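D-alanyl-D-alanine carboxypeptidase (Enterococcus faecalis V583, PDB 5ZHF) removes the C-terminal D-alanine from peptidoglycan pentapeptides as a zinc-dependent DD-carboxypeptidase, and so should help destroy the D-Ala-D-Ala precursors that vancomycin recognises. Local coordinates at residues V93-R98 / S138-G143; E183-S188 / C211-L216; G172-Y177 / H193-G198. All coordinates share one frame; numbering follows the deposited sequence.

Interaction 1 (V93-R98 / S138-G143). With ZN (zinc ion), chain C.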
loop_
_atom_site.group_PDB
_atom_site.type_symbol
_atom_site.label_atom_id
_atom_site.label_comp_id
_atom_site.label_asym_id
_atom_site.label_seq_id
_atom_site.Cartn_x
_atom_site.Cartn_y
_atom_site.Cartn_z
ATOM N N VAL A 93 10.888 2.545 4.039
ATOM C CA VAL A 93 9.829 1.539 3.964
ATOM C C VAL A 93 9.422 1.222 5.395
ATOM O O VAL A 93 10.112 0.485 6.112
ATOM C CB VAL A 93 10.261 0.269 3.224
ATOM C CG1 VAL A 93 9.113 -0.759 3.222
ATOM C CG2 VAL A 93 10.726 0.583 1.800
ATOM N N ALA A 94 8.318 1.809 5.817
ATOM C CA ALA A 94 7.821 1.557 7.165
ATOM C C ALA A 94 7.249 0.132 7.298
ATOM O O ALA A 94 7.339 -0.488 8.351
ATOM C CB ALA A 94 6.797 2.618 7.542
ATOM N N SER A 95 6.660 -0.402 6.220
ATOM C CA SER A 95 6.050 -1.714 6.280
ATOM C C SER A 95 5.926 -2.283 4.881
ATOM O O SER A 95 5.367 -1.625 3.985
ATOM C CB SER A 95 4.646 -1.637 6.895
ATOM O OG SER A 95 4.038 -2.928 6.931
ATOM N N GLY A 96 6.427 -3.496 4.700
ATOM C CA GLY A 96 6.299 -4.217 3.422
ATOM C C GLY A 96 5.389 -5.433 3.618
ATOM O O GLY A 96 4.209 -5.315 3.970
ATOM N N TYR A 97 5.969 -6.603 3.421
ATOM C CA TYR A 97 5.261 -7.854 3.574
ATOM C C TYR A 97 4.821 -8.041 5.008
ATOM O O TYR A 97 5.581 -7.732 5.945
ATOM C CB TYR A 97 6.169 -9.031 3.164
ATOM C CG TYR A 97 5.508 -10.352 3.368
ATOM C CD1 TYR A 97 4.570 -10.831 2.449
ATOM C CD2 TYR A 97 5.782 -11.115 4.483
ATOM C CE1 TYR A 97 3.942 -12.046 2.651
ATOM C CE2 TYR A 97 5.154 -12.331 4.687
ATOM C CZ TYR A 97 4.230 -12.782 3.756
ATOM O OH TYR A 97 3.572 -14.000 3.941
ATOM N N ARG A 98 3.620 -8.585 5.189
ATOM C CA ARG A 98 3.124 -8.978 6.496
ATOM C C ARG A 98 2.561 -10.383 6.454
ATOM O O ARG A 98 1.850 -10.743 5.512
ATOM C CB ARG A 98 1.997 -8.059 6.943
ATOM C CG ARG A 98 2.377 -6.612 7.124
ATOM C CD ARG A 98 1.106 -5.831 7.452
ATOM N NE ARG A 98 1.383 -4.424 7.386
ATOM C CZ ARG A 98 0.492 -3.457 7.222
ATOM N NH1 ARG A 98 -0.817 -3.705 7.135
ATOM N NH2 ARG A 98 0.941 -2.200 7.139
ATOM N N SER A 138 -5.304 -7.993 2.837
ATOM C CA SER A 138 -4.350 -6.884 2.756
ATOM C C SER A 138 -3.393 -7.097 1.604
ATOM O O SER A 138 -2.832 -8.177 1.464
ATOM C CB SER A 138 -3.488 -6.794 4.014
ATOM O OG SER A 138 -2.568 -5.715 3.865
ATOM N N GLU A 139 -3.135 -6.045 0.833
ATOM C CA GLU A 139 -2.078 -6.076 -0.138
ATOM C C GLU A 139 -0.724 -6.320 0.512
ATOM O O GLU A 139 0.196 -6.756 -0.159
ATOM C CB GLU A 139 -1.976 -4.773 -0.918
ATOM C CG GLU A 139 -3.119 -4.499 -1.852
ATOM C CD GLU A 139 -2.869 -3.297 -2.724
ATOM O OE1 GLU A 139 -2.191 -2.330 -2.287
ATOM O OE2 GLU A 139 -3.342 -3.312 -3.875
ATOM N N HIS A 140 -0.567 -5.999 1.791
ATOM C CA HIS A 140 0.707 -6.264 2.439
ATOM C C HIS A 140 1.047 -7.736 2.469
ATOM O O HIS A 140 2.208 -8.096 2.501
ATOM C CB HIS A 140 0.789 -5.651 3.824
ATOM C CG HIS A 140 0.926 -4.162 3.801
ATOM N ND1 HIS A 140 2.152 -3.541 3.688
ATOM C CD2 HIS A 140 -0.001 -3.172 3.853
ATOM C CE1 HIS A 140 1.977 -2.229 3.676
ATOM N NE2 HIS A 140 0.684 -1.976 3.773
ATOM N N GLN A 141 0.043 -8.590 2.424
ATOM C CA GLN A 141 0.294 -10.019 2.397
ATOM C C GLN A 141 0.709 -10.548 1.005
ATOM O O GLN A 141 1.071 -11.721 0.873
ATOM C CB GLN A 141 -0.920 -10.750 2.940
ATOM C CG GLN A 141 -1.235 -10.394 4.378
ATOM C CD GLN A 141 -2.501 -11.040 4.855
ATOM O OE1 GLN A 141 -3.565 -10.402 4.870
ATOM N NE2 GLN A 141 -2.418 -12.343 5.201
ATOM N N LEU A 142 0.670 -9.700 -0.017
ATOM C CA LEU A 142 1.215 -10.056 -1.329
ATOM C C LEU A 142 2.704 -9.873 -1.436
ATOM O O LEU A 142 3.347 -10.512 -2.276
ATOM C CB LEU A 142 0.594 -9.211 -2.436
ATOM C CG LEU A 142 -0.893 -9.376 -2.708
ATOM C CD1 LEU A 142 -1.425 -8.217 -3.548
ATOM C CD2 LEU A 142 -1.116 -10.719 -3.376
ATOM N N GLY A 143 3.264 -8.927 -0.673
ATOM C CA GLY A 143 4.624 -8.464 -0.928
ATOM C C GLY A 143 4.712 -7.387 -1.998
ATOM O O GLY A 143 5.817 -6.952 -2.339
HETATM ZN ZN ZN C . -0.290 -0.109 3.790
HETATM O O HOH W 1 0.959 -14.227 2.162
HETATM O O HOH W 2 0.403 -13.180 4.831
HETATM O O HOH W 3 -1.746 0.838 5.169
#
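His140 and Arg98 meet because each sends its CG anti to its own carbonyl carbon (chi1 -72° and -63°), and the arginine chain then runs extended to NE, carrying its guanidinium across the imidazole. The two flat groups stack with planes 10° apart and centres 3.5 Å apart; NH2 of Arg98 sits over the middle of the ring. This is a stack and not a bond: NH2 of Arg98 donates to Ser95 OG at 3.2 Å and forms a salt bridge with Asp147, while NH1 bonds Gln103.

The rotation of the histidine is fixed at both ring nitrogens. ND1 donates to Gly96 O at 2.7 Å, with the carbonyl oxygen close to the ring plane, and NE2 is left to bind the zinc ion at 2.1 Å. Gly96 is thus a second-shell residue that orients a metal ligand, a common arrangement, in which a backbone carbonyl accepts from the far nitrogen of a zinc-bound histidine. Further back, Arg98 N donates to His140 O at 3.1 Å from well above the carbonyl plane, while CA of Tyr97 makes a C-H...O contact with the same oxygen at 3.2 Å. The edge of the Tyr97 ring brings CE1 to Gln141 O, and a water joins that oxygen to Tyr97 OH.

His193 and Asp147 complete the protein ligands of the zinc. Strand 145-150 pairs with strand 91-95, whose classic bulge at Ala94 and Ser95 faces Asp147, and helix 100-116 begins just beyond Arg98, with Ile106 against its side chain.

Interaction 2 (E183-S188 / C211-L216)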
loop_
_atom_site.group_PDB
_atom_site.type_symbol
_atom_site.label_atom_id
_atom_site.label_comp_id
_atom_site.label_asym_id
_atom_site.label_seq_id
_atom_site.Cartn_x
_atom_site.Cartn_y
_atom_site.Cartn_z
ATOM N N GLU A 183 -15.067 5.651 -1.885
ATOM C CA GLU A 183 -16.343 5.002 -2.152
ATOM C C GLU A 183 -16.247 3.793 -3.113
ATOM O O GLU A 183 -17.197 3.011 -3.239
ATOM C CB GLU A 183 -17.364 6.047 -2.639
ATOM C CG GLU A 183 -17.650 7.131 -1.591
ATOM C CD GLU A 183 -18.646 8.207 -2.036
ATOM O OE1 GLU A 183 -18.856 8.383 -3.253
ATOM O OE2 GLU A 183 -19.210 8.901 -1.148
ATOM N N ILE A 184 -15.099 3.626 -3.775
ATOM C CA ILE A 184 -14.852 2.484 -4.621
ATOM C C ILE A 184 -13.888 1.515 -3.918
ATOM O O ILE A 184 -14.168 0.315 -3.849
ATOM C CB ILE A 184 -14.326 2.934 -6.007
ATOM C CG1 ILE A 184 -15.423 3.704 -6.758
ATOM C CG2 ILE A 184 -13.868 1.728 -6.814
ATOM C CD1 ILE A 184 -14.912 4.575 -7.880
ATOM N N THR A 185 -12.796 2.028 -3.360
ATOM C CA THR A 185 -11.783 1.162 -2.716
ATOM C C THR A 185 -12.215 0.601 -1.353
ATOM O O THR A 185 -11.715 -0.445 -0.920
ATOM C CB THR A 185 -10.455 1.906 -2.458
ATOM O OG1 THR A 185 -10.680 2.970 -1.524
ATOM C CG2 THR A 185 -9.866 2.424 -3.726
ATOM N N GLY A 186 -13.111 1.311 -0.675
ATOM C CA GLY A 186 -13.485 1.002 0.684
ATOM C C GLY A 186 -12.460 1.380 1.737
ATOM O O GLY A 186 -12.591 0.982 2.897
ATOM N N VAL A 187 -11.462 2.180 1.359
ATOM C CA VAL A 187 -10.347 2.484 2.245
ATOM C C VAL A 187 -10.158 3.991 2.309
ATOM O O VAL A 187 -10.257 4.689 1.297
ATOM C CB VAL A 187 -9.060 1.765 1.746
ATOM C CG1 VAL A 187 -7.878 2.057 2.669
ATOM C CG2 VAL A 187 -9.306 0.257 1.643
ATOM N N SER A 188 -9.858 4.485 3.511
ATOM C CA SER A 188 -9.601 5.896 3.750
ATOM C C SER A 188 -8.304 6.358 3.074
ATOM O O SER A 188 -7.520 5.556 2.565
ATOM C CB SER A 188 -9.509 6.165 5.257
ATOM O OG SER A 188 -10.668 5.685 5.939
ATOM N N CYS A 211 -8.509 4.484 -9.536
ATOM C CA CYS A 211 -8.024 3.483 -8.594
ATOM C C CYS A 211 -7.943 2.141 -9.328
ATOM O O CYS A 211 -8.442 2.002 -10.449
ATOM C CB CYS A 211 -8.919 3.400 -7.352
ATOM S SG CYS A 211 -10.628 2.824 -7.611
ATOM N N LEU A 212 -7.275 1.175 -8.711
ATOM C CA LEU A 212 -7.022 -0.104 -9.337
ATOM C C LEU A 212 -8.313 -0.842 -9.747
ATOM O O LEU A 212 -8.405 -1.385 -10.854
ATOM C CB LEU A 212 -6.182 -0.980 -8.414
ATOM C CG LEU A 212 -5.747 -2.331 -8.997
ATOM C CD1 LEU A 212 -4.992 -2.183 -10.314
ATOM C CD2 LEU A 212 -4.935 -3.101 -7.960
ATOM N N GLU A 213 -9.303 -0.822 -8.867
ATOM C CA GLU A 213 -10.579 -1.470 -9.146
ATOM C C GLU A 213 -11.221 -0.970 -10.447
ATOM O O GLU A 213 -11.713 -1.783 -11.244
ATOM C CB GLU A 213 -11.547 -1.276 -7.987
ATOM C CG GLU A 213 -11.258 -2.116 -6.765
ATOM C CD GLU A 213 -10.239 -1.521 -5.793
ATOM O OE1 GLU A 213 -9.660 -0.418 -6.060
ATOM O OE2 GLU A 213 -10.008 -2.178 -4.759
ATOM N N GLU A 214 -11.216 0.349 -10.643
ATOM C CA GLU A 214 -11.752 0.988 -11.867
ATOM C C GLU A 214 -10.972 0.569 -13.091
ATOM O O GLU A 214 -11.564 0.240 -14.132
ATOM C CB GLU A 214 -11.679 2.513 -11.766
ATOM C CG GLU A 214 -12.645 3.130 -10.792
ATOM C CD GLU A 214 -12.449 4.636 -10.679
ATOM O OE1 GLU A 214 -11.336 5.066 -10.325
ATOM O OE2 GLU A 214 -13.398 5.397 -10.953
ATOM N N TYR A 215 -9.638 0.578 -12.967
ATOM C CA TYR A 215 -8.769 0.185 -14.065
ATOM C C TYR A 215 -9.076 -1.238 -14.524
ATOM O O TYR A 215 -9.220 -1.500 -15.732
ATOM C CB TYR A 215 -7.302 0.285 -13.646
ATOM C CG TYR A 215 -6.331 -0.091 -14.731
ATOM C CD1 TYR A 215 -6.115 0.756 -15.812
ATOM C CD2 TYR A 215 -5.632 -1.293 -14.684
ATOM C CE1 TYR A 215 -5.218 0.427 -16.798
ATOM C CE2 TYR A 215 -4.744 -1.636 -15.683
ATOM C CZ TYR A 215 -4.533 -0.762 -16.723
ATOM O OH TYR A 215 -3.650 -1.058 -17.718
ATOM N N LEU A 216 -9.155 -2.147 -13.564
ATOM C CA LEU A 216 -9.421 -3.550 -13.856
ATOM C C LEU A 216 -10.816 -3.743 -14.433
ATOM O O LEU A 216 -10.973 -4.503 -15.377
ATOM C CB LEU A 216 -9.229 -4.432 -12.628
ATOM C CG LEU A 216 -7.778 -4.471 -12.133
ATOM C CD1 LEU A 216 -7.693 -5.226 -10.819
ATOM C CD2 LEU A 216 -6.824 -5.036 -13.189
HETATM O O HOH W 4 -9.392 -1.683 -2.152
#
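Ile184 and Thr185, at the C-terminal end of the one-turn helix 182-185, meet the N-terminal end of helix 212-218 mainly through apolar contacts. CG2 of Ile184 lies 3.5 Å from Cys211 SG and also touches CB of Glu213, as the isoleucine and glutamate side chains slide past each other in opposite directions. At its other tip, CD1 of Ile184 rests against the carboxylate of Glu214, 3.5 Å from OE2, the two side chains crossing at about a right angle. Thr185 contributes its methyl: with OG1 between the backbone N and the carbonyl carbon (chi1 64°), CG2 is directed to Cys211 CB, at 3.9 Å, and to Glu213 OE1.

Hydrogen bonds of Thr185 OG1 and Glu214 OE1 shape the two helix ends. Thr185 OG1 accepts from Val187 N at 3.1 Å, an ST turn where the helix ends and Gly186 takes up positive phi. Glu214 OE1 accepts from Cys211 N at 3.0 Å through its anti lone pair; Cys211 is the N-cap residue, so this is the half of a capping box made by the N3 side chain. The same oxygen forms a salt bridge with Lys181, just before the first segment.

One water spans the gap, donating to Thr185 O at 2.9 Å and to Glu213 OE2 at 2.7 Å. The bend at chi2 of Glu213 (85°) turns its carboxylate so that OE2 is gripped by Arg176, the Asn47 amide and the water, which would favour its charged form.

The contact is partly buried, with Ile184 exposed at the margin. On the far side of helix 212-218, Leu212 and Tyr215 pack on helix 199-208, while beyond helix 182-185 the chain pairs Ser188 with Thr130.

Interaction 3 (G172-Y177 / H193-G198). With ZN (zinc ion), chain C.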
loop_
_atom_site.group_PDB
_atom_site.type_symbol
_atom_site.label_atom_id
_atom_site.label_comp_id
_atom_site.label_asym_id
_atom_site.label_seq_id
_atom_site.Cartn_x
_atom_site.Cartn_y
_atom_site.Cartn_z
ATOM N N GLY A 172 6.325 2.183 -11.507
ATOM C CA GLY A 172 5.371 1.096 -11.457
ATOM C C GLY A 172 4.513 1.031 -10.204
ATOM O O GLY A 172 3.845 0.040 -9.982
ATOM N N PHE A 173 4.556 2.062 -9.352
ATOM C CA PHE A 173 3.771 2.059 -8.132
ATOM C C PHE A 173 2.635 3.085 -8.200
ATOM O O PHE A 173 2.810 4.180 -8.735
ATOM C CB PHE A 173 4.655 2.409 -6.918
ATOM C CG PHE A 173 5.670 1.376 -6.581
ATOM C CD1 PHE A 173 6.884 1.339 -7.242
ATOM C CD2 PHE A 173 5.434 0.442 -5.570
ATOM C CE1 PHE A 173 7.833 0.388 -6.905
ATOM C CE2 PHE A 173 6.376 -0.521 -5.231
ATOM C CZ PHE A 173 7.581 -0.535 -5.904
ATOM N N ILE A 174 1.492 2.736 -7.633
ATOM C CA ILE A 174 0.346 3.635 -7.543
ATOM C C ILE A 174 -0.010 3.969 -6.101
ATOM O O ILE A 174 0.181 3.149 -5.169
ATOM C CB ILE A 174 -0.902 3.085 -8.279
ATOM C CG1 ILE A 174 -1.358 1.730 -7.690
ATOM C CG2 ILE A 174 -0.586 2.936 -9.751
ATOM C CD1 ILE A 174 -2.590 1.128 -8.360
ATOM N N ARG A 175 -0.535 5.190 -5.940
ATOM C CA ARG A 175 -1.154 5.626 -4.703
ATOM C C ARG A 175 -2.473 4.873 -4.623
ATOM O O ARG A 175 -3.461 5.230 -5.281
ATOM C CB ARG A 175 -1.360 7.146 -4.712
ATOM C CG ARG A 175 -1.891 7.693 -3.409
ATOM C CD ARG A 175 -2.170 9.170 -3.538
ATOM N NE ARG A 175 -2.697 9.735 -2.295
ATOM C CZ ARG A 175 -2.788 11.045 -2.049
ATOM N NH1 ARG A 175 -2.356 11.941 -2.930
ATOM N NH2 ARG A 175 -3.280 11.462 -0.893
ATOM N N ARG A 176 -2.451 3.783 -3.872
ATOM C CA ARG A 176 -3.488 2.762 -3.980
ATOM C C ARG A 176 -4.857 3.219 -3.499
ATOM O O ARG A 176 -5.885 2.753 -4.020
ATOM C CB ARG A 176 -3.076 1.557 -3.166
ATOM C CG ARG A 176 -4.024 0.381 -3.212
ATOM C CD ARG A 176 -4.181 -0.144 -4.610
ATOM N NE ARG A 176 -5.075 -1.290 -4.649
ATOM C CZ ARG A 176 -6.405 -1.236 -4.755
ATOM N NH1 ARG A 176 -7.058 -0.069 -4.744
ATOM N NH2 ARG A 176 -7.091 -2.373 -4.838
ATOM N N TYR A 177 -4.862 4.062 -2.473
ATOM C CA TYR A 177 -6.093 4.464 -1.780
ATOM C C TYR A 177 -6.222 5.989 -1.778
ATOM O O TYR A 177 -6.049 6.627 -0.743
ATOM C CB TYR A 177 -6.104 3.906 -0.369
ATOM C CG TYR A 177 -5.932 2.400 -0.277
ATOM C CD1 TYR A 177 -6.805 1.528 -0.949
ATOM C CD2 TYR A 177 -4.881 1.838 0.456
ATOM C CE1 TYR A 177 -6.659 0.155 -0.850
ATOM C CE2 TYR A 177 -4.728 0.454 0.553
ATOM C CZ TYR A 177 -5.604 -0.384 -0.116
ATOM O OH TYR A 177 -5.446 -1.764 -0.010
ATOM N N HIS A 193 0.546 4.442 1.423
ATOM C CA HIS A 193 0.407 3.042 0.946
ATOM C C HIS A 193 0.495 2.983 -0.596
ATOM O O HIS A 193 -0.413 3.438 -1.296
ATOM C CB HIS A 193 -0.886 2.417 1.449
ATOM C CG HIS A 193 -1.072 0.994 1.035
ATOM N ND1 HIS A 193 -0.988 -0.064 1.916
ATOM C CD2 HIS A 193 -1.336 0.457 -0.179
ATOM C CE1 HIS A 193 -1.217 -1.189 1.261
ATOM N NE2 HIS A 193 -1.452 -0.898 -0.008
ATOM N N TYR A 194 1.607 2.430 -1.087
ATOM C CA TYR A 194 1.924 2.308 -2.514
ATOM C C TYR A 194 1.972 0.835 -2.950
ATOM O O TYR A 194 2.524 -0.024 -2.247
ATOM C CB TYR A 194 3.209 3.094 -2.861
ATOM C CG TYR A 194 2.833 4.549 -3.010
ATOM C CD1 TYR A 194 2.584 5.348 -1.895
ATOM C CD2 TYR A 194 2.593 5.103 -4.274
ATOM C CE1 TYR A 194 2.162 6.678 -2.042
ATOM C CE2 TYR A 194 2.167 6.407 -4.428
ATOM C CZ TYR A 194 1.926 7.195 -3.314
ATOM O OH TYR A 194 1.474 8.477 -3.529
ATOM N N ARG A 195 1.357 0.567 -4.110
ATOM C CA ARG A 195 1.164 -0.797 -4.645
ATOM C C ARG A 195 1.866 -0.887 -5.978
ATOM O O ARG A 195 1.681 -0.016 -6.839
ATOM C CB ARG A 195 -0.335 -1.071 -4.817
ATOM C CG ARG A 195 -0.731 -2.224 -5.732
ATOM C CD ARG A 195 -0.206 -3.577 -5.280
ATOM N NE ARG A 195 -0.365 -4.502 -6.396
ATOM C CZ ARG A 195 -1.429 -5.230 -6.668
ATOM N NH1 ARG A 195 -2.481 -5.266 -5.853
ATOM N NH2 ARG A 195 -1.413 -5.991 -7.770
ATOM N N TYR A 196 2.678 -1.929 -6.150
ATOM C CA TYR A 196 3.308 -2.180 -7.428
ATOM C C TYR A 196 2.314 -2.867 -8.376
ATOM O O TYR A 196 1.802 -3.950 -8.066
ATOM C CB TYR A 196 4.519 -3.080 -7.291
ATOM C CG TYR A 196 5.231 -3.262 -8.616
ATOM C CD1 TYR A 196 6.051 -2.263 -9.131
ATOM C CD2 TYR A 196 5.023 -4.417 -9.388
ATOM C CE1 TYR A 196 6.700 -2.419 -10.350
ATOM C CE2 TYR A 196 5.667 -4.581 -10.610
ATOM C CZ TYR A 196 6.491 -3.596 -11.089
ATOM O OH TYR A 196 7.151 -3.759 -12.291
ATOM N N VAL A 197 2.090 -2.225 -9.518
ATOM C CA VAL A 197 1.350 -2.836 -10.644
ATOM C C VAL A 197 2.139 -2.913 -11.958
ATOM O O VAL A 197 1.645 -3.510 -12.947
ATOM C CB VAL A 197 0.037 -2.086 -10.873
ATOM C CG1 VAL A 197 -0.887 -2.289 -9.695
ATOM C CG2 VAL A 197 0.270 -0.611 -11.172
ATOM N N GLY A 198 3.326 -2.297 -12.008
ATOM C CA GLY A 198 4.130 -2.187 -13.224
ATOM C C GLY A 198 3.930 -0.857 -13.884
ATOM O O GLY A 198 2.902 -0.198 -13.704
HETATM ZN ZN ZN C . -0.290 -0.109 3.790
HETATM O O HOH W 5 -2.664 5.096 -1.033
HETATM O O HOH W 3 -1.746 0.838 5.169
#
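Gly172 O is gripped by two successive backbone N-H groups, Val197 N at 2.9 Å, nearly along the C=O axis, and Gly198 N at 3.1 Å, on a lone pair. This closes one end of an antiparallel pair in the four-stranded sheet that supplies two of the three protein ligands of the zinc: strand 173-175 forms the sheet edge beside strand 193-196. Ile174 and Arg195 are a hydrogen-bonded pair, joined by Ile174 N to Arg195 O and Arg195 N to Ile174 O. A weak bond from Arg176 N to His193 O extends the pairing.

Phe173, Tyr194 and Tyr196 share one face of the sheet. The edge of the Tyr196 ring points at the face of Phe173 in a T-shaped pair, centroids 5.3 Å apart and planes at 70°, with Tyr196 CB also over that face. Tyr194 turns its ring so that CA of Arg175 sits over it, a CH-pi contact 3.9 Å from the centroid; the arginine then runs on extended to Asp165. Helix 74-86 meets Phe173 on this side. On the other face CG2 of Ile174 touches CG2 of Val197, and helix 199-208 packs over both.

CD1 of Tyr196 comes 3.3 Å from Gly172 O, and Gly198 N lies over the middle of the Tyr196 ring. At the opposite end His193, its CG anti to the backbone N (chi1 -178°), presents ND1 to the zinc ion at 2.0 Å, while its NE2 is hydrogen-bonded to Glu139 OE1. Tyr177 CE2 lies over one face of this imidazole, 3.5 Å from His193 CD2.

How the interactions relate
Interactions 1 and 3 are buried and reach the same sheet, each supplying a histidine to one zinc ion and sharing a metal-bound water; interaction 2 lies farther out and is partly buried. Their chemistry follows their place: a stacked arginine and a short N-H...O bond orient the metal ligand in 138-143, backbone pairing and aromatic packing join the edge strand to its neighbour in interaction 3, and interaction 2 joins two helix ends by apolar contacts and a water. Glu139 of interaction 1 forms a salt bridge with Arg176 and probably a hydrogen bond with His193. Arg176 also reaches Glu213, tying in interaction 2, and the segments of interactions 2 and 3 alternate along the chain.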